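Local coordinates for beta subunit of photoactivated adenylyl cyclase (PDB 5M27) that makes cyclic AMP from ATP under the control of blue light, through a flavin-binding BLUF sensor coupled to a class III cyclase domain, at the interface of chains A and B. Numbering follows the deposited sequence. Chains: chain A/B, Beta subunit of photoactivated adenylyl cyclase.

Contact 1: the interface of chains A and B. Residues chain A 42, 44, 99, 101, 112, 116; chain B 111-112, 115.
B:Pro111 and B:Ile112, in the first turn of helix 110-128 of chain B, lie against chain A where extended residues of strands 40-46 and 97-100 (A:Val42, A:Leu44, A:Ile99) and the following A:Leu101 meet the helical residues A:Ile112 and A:Leu116. B:Ile112 is wedged in the middle, and its two branches part company. The ethyl arm serves the sheet side: CG1 of B:Ile112 is 3.8 Å from CD2 of A:Leu44, the two side chains crossing at about a right angle, and it lies 4.1 Å from CD1 of A:Leu101. The methyl CG2 of B:Ile112 points the other way, towards the partner helix, 3.6 Å from CG1 of A:Ile112 and 4.0 Å from CD2 of A:Leu116. A chi1 of -45° produces this split, setting CG1 of B:Ile112 opposite its own carbonyl carbon and CG2 opposite its backbone nitrogen. The proline ring next to it rests on the strands. CB of B:Pro111 sits 4.0 Å from CD1 of A:Leu44, and CG1 of A:Val42 lies beside it, while the ring carbon CG of B:Pro111 meets CD1 of A:Ile99 at 4.1 Å. A:Leu44 therefore divides its methyls between neighbours, CD1 to the proline and CD2 to the isoleucine. One turn on, B:Leu115 comes alongside A:Leu116, its backbone carbonyl carbon C lying 4.2 Å from CD1 of A:Leu116. Aliphatic side chains and the proline ring thus dock the start of one chain's helix on the BLUF sheet of the other, a coupling through which a light-induced change in the sensor could plausibly be passed on towards the cyclase domains.

Contact 2: the interface of chains A and B. Residues chain A 112, 115-116, 119; chain B 44, 101, 112, 116.
A:Ile112 and B:Leu116 meet where the helices 110-128 that follow the BLUF sheets pack against each other, in a photoactivated cyclase with a BLUF sensor and a class III catalytic domain. Among the helix-to-helix contacts, the tightest is that of the terminal methyl CD1 of A:Ile112 with CD2 of B:Leu116, at 3.3 Å, closer than usual for two methyl carbons. With chi1 of -173°, CG1 of A:Ile112 extends away from its own backbone nitrogen, and the ethyl arm ends against the CD2 branch of B:Leu116, alongside its CB and CG. The other methyl of that fork, CD1 of B:Leu116, spreads along the chain A helix: it lies 3.8 Å from CD1 of A:Ile119, the two side chains crossing at about a right angle, and 4.0 Å from the backbone CA of A:Leu116. CB of A:Leu115 also borders it. B:Leu116 is thereby held between successive turns of the partner helix, one methyl towards the start and one further along.

Strand residue B:Leu44 and loop residue B:Leu101 also pack on the chain A helix. CD1 of A:Leu115 packs obliquely on the end of B:Leu44, 3.5 Å from its CD1 and 3.6 Å from its CG. CG of A:Leu115 lies opposite its own carbonyl carbon (chi1 -64°), and the extended second torsion carries CD1 out to this strand residue. Beside it, CD1 of B:Leu101 touches the CD1 methyl of A:Ile112 at 3.6 Å, so that this methyl is shared between the partner helix and the loop after strand 97-100.

Contact 1: the interface of chains A and B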
# COMPACT_ATOMS: atom_id res chain seq x y z
N VAL A 42 -14.17 -3.99 28.89
CA VAL A 42 -15.17 -2.99 28.52
C VAL A 42 -15.58 -3.22 27.07
O VAL A 42 -14.75 -3.55 26.22
CB VAL A 42 -14.63 -1.55 28.68
CG1 VAL A 42 -15.76 -0.55 28.67
CG2 VAL A 42 -13.81 -1.39 29.95
N LEU A 44 -17.45 -1.03 24.09
CA LEU A 44 -18.02 0.22 23.60
C LEU A 44 -18.52 0.06 22.18
O LEU A 44 -17.87 -0.59 21.35
CB LEU A 44 -17.01 1.37 23.64
CG LEU A 44 -17.07 2.29 24.86
CD1 LEU A 44 -16.39 1.65 26.04
CD2 LEU A 44 -16.50 3.66 24.56
N ILE A 99 -20.83 0.19 27.21
CA ILE A 99 -20.97 1.63 27.15
C ILE A 99 -21.49 1.97 25.77
O ILE A 99 -20.76 1.84 24.77
CB ILE A 99 -19.65 2.36 27.46
CG1 ILE A 99 -19.13 1.94 28.84
CG2 ILE A 99 -19.84 3.86 27.41
CD1 ILE A 99 -17.75 2.45 29.17
N LEU A 101 -21.88 4.61 23.55
CA LEU A 101 -21.41 5.97 23.39
C LEU A 101 -22.29 6.80 22.47
O LEU A 101 -22.10 8.02 22.39
CB LEU A 101 -19.96 5.95 22.88
CG LEU A 101 -19.02 7.07 23.35
CD1 LEU A 101 -18.81 7.04 24.85
CD2 LEU A 101 -17.69 6.96 22.62
N ILE A 112 -14.05 14.06 22.65
CA ILE A 112 -13.38 12.77 22.58
C ILE A 112 -14.20 11.80 21.73
O ILE A 112 -13.65 11.01 20.94
CB ILE A 112 -13.11 12.22 23.99
CG1 ILE A 112 -12.27 10.97 23.91
CG2 ILE A 112 -14.36 11.90 24.75
CD1 ILE A 112 -10.93 11.27 23.51
N LEU A 116 -12.74 9.90 18.45
CA LEU A 116 -12.78 8.44 18.37
C LEU A 116 -13.47 7.98 17.10
O LEU A 116 -12.96 7.11 16.38
CB LEU A 116 -13.51 7.87 19.60
CG LEU A 116 -13.50 6.34 19.71
CD1 LEU A 116 -12.06 5.79 19.68
CD2 LEU A 116 -14.24 5.86 20.95
N PRO B 111 -11.92 4.25 29.64
CA PRO B 111 -12.05 3.41 28.43
C PRO B 111 -11.89 4.20 27.14
O PRO B 111 -11.12 3.79 26.25
CB PRO B 111 -13.46 2.82 28.58
CG PRO B 111 -13.80 2.92 30.02
CD PRO B 111 -13.12 4.16 30.50
N ILE B 112 -12.60 5.32 27.01
CA ILE B 112 -12.57 6.11 25.79
C ILE B 112 -11.17 6.70 25.59
O ILE B 112 -10.64 6.69 24.47
CB ILE B 112 -13.65 7.20 25.84
CG1 ILE B 112 -14.99 6.62 26.34
CG2 ILE B 112 -13.88 7.78 24.45
CD1 ILE B 112 -15.23 6.74 27.86
N LEU B 115 -8.98 3.83 24.37
CA LEU B 115 -9.27 3.45 22.99
C LEU B 115 -8.77 4.50 22.01
O LEU B 115 -8.22 4.16 20.96
CB LEU B 115 -10.76 3.20 22.79
CG LEU B 115 -11.27 1.97 23.54
CD1 LEU B 115 -12.78 1.93 23.48
CD2 LEU B 115 -10.66 0.71 22.96

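Contact 2: the interface of chains A and B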
# COMPACT_ATOMS: atom_id res chain seq x y z
N ILE A 112 -14.05 14.06 22.65
CA ILE A 112 -13.38 12.77 22.58
C ILE A 112 -14.20 11.80 21.73
O ILE A 112 -13.65 11.01 20.94
CB ILE A 112 -13.11 12.22 23.99
CG1 ILE A 112 -12.27 10.97 23.91
CG2 ILE A 112 -14.36 11.90 24.75
CD1 ILE A 112 -10.93 11.27 23.51
N LEU A 115 -13.58 12.58 17.98
CA LEU A 115 -12.26 12.12 17.55
C LEU A 115 -12.20 10.61 17.45
O LEU A 115 -11.65 10.06 16.48
CB LEU A 115 -11.19 12.64 18.52
CG LEU A 115 -11.08 14.17 18.54
CD1 LEU A 115 -10.15 14.62 19.64
CD2 LEU A 115 -10.57 14.70 17.18
N LEU A 116 -12.74 9.90 18.45
CA LEU A 116 -12.78 8.44 18.37
C LEU A 116 -13.47 7.98 17.10
O LEU A 116 -12.96 7.11 16.38
CB LEU A 116 -13.51 7.87 19.60
CG LEU A 116 -13.50 6.34 19.71
CD1 LEU A 116 -12.06 5.79 19.68
CD2 LEU A 116 -14.24 5.86 20.95
N ILE A 119 -11.31 9.04 13.75
CA ILE A 119 -10.04 8.34 13.57
C ILE A 119 -10.29 6.86 13.30
O ILE A 119 -9.59 6.24 12.50
CB ILE A 119 -9.12 8.56 14.78
CG1 ILE A 119 -8.87 10.05 14.99
CG2 ILE A 119 -7.77 7.84 14.60
CD1 ILE A 119 -8.12 10.36 16.25
N LEU B 44 -7.05 18.82 21.73
CA LEU B 44 -6.74 17.84 22.76
C LEU B 44 -5.28 17.43 22.62
O LEU B 44 -4.70 17.54 21.53
CB LEU B 44 -7.60 16.57 22.67
CG LEU B 44 -9.12 16.54 22.51
CD1 LEU B 44 -9.68 15.23 23.07
CD2 LEU B 44 -9.72 17.65 23.24
N LEU B 101 -5.70 15.52 27.89
CA LEU B 101 -6.24 14.21 28.24
C LEU B 101 -5.29 13.38 29.09
O LEU B 101 -5.75 12.47 29.79
CB LEU B 101 -6.60 13.41 26.98
CG LEU B 101 -8.00 13.66 26.43
CD1 LEU B 101 -8.20 12.77 25.23
CD2 LEU B 101 -9.08 13.41 27.50
N ILE B 112 -12.60 5.32 27.01
CA ILE B 112 -12.57 6.11 25.79
C ILE B 112 -11.17 6.70 25.59
O ILE B 112 -10.64 6.69 24.47
CB ILE B 112 -13.65 7.20 25.84
CG1 ILE B 112 -14.99 6.62 26.34
CG2 ILE B 112 -13.88 7.78 24.45
CD1 ILE B 112 -15.23 6.74 27.86
N LEU B 116 -8.95 5.79 22.33
CA LEU B 116 -8.47 6.84 21.44
C LEU B 116 -6.96 6.73 21.23
O LEU B 116 -6.46 6.82 20.10
CB LEU B 116 -8.84 8.21 21.99
CG LEU B 116 -8.31 9.31 21.05
CD1 LEU B 116 -9.16 9.38 19.80
CD2 LEU B 116 -8.23 10.65 21.72

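Contacts 1 and 2 lie about 9 Å apart, measured between the centres of their C-alpha atoms, and share A:Ile112, A:Leu116 and B:Ile112. They belong to one two-fold symmetric interface: contact 1 places the chain B helix 110-128 on the chain A sheet, and contact 2 does the converse while reaching further along the helix pair. The shared residues join the two docking sites, and their aliphatic side chains run from one to the other. The sheet of each sensor therefore faces the helix of the other chain, and a shift on one side could be felt on both, which would suit a signal passing along the helices to the cyclase domains.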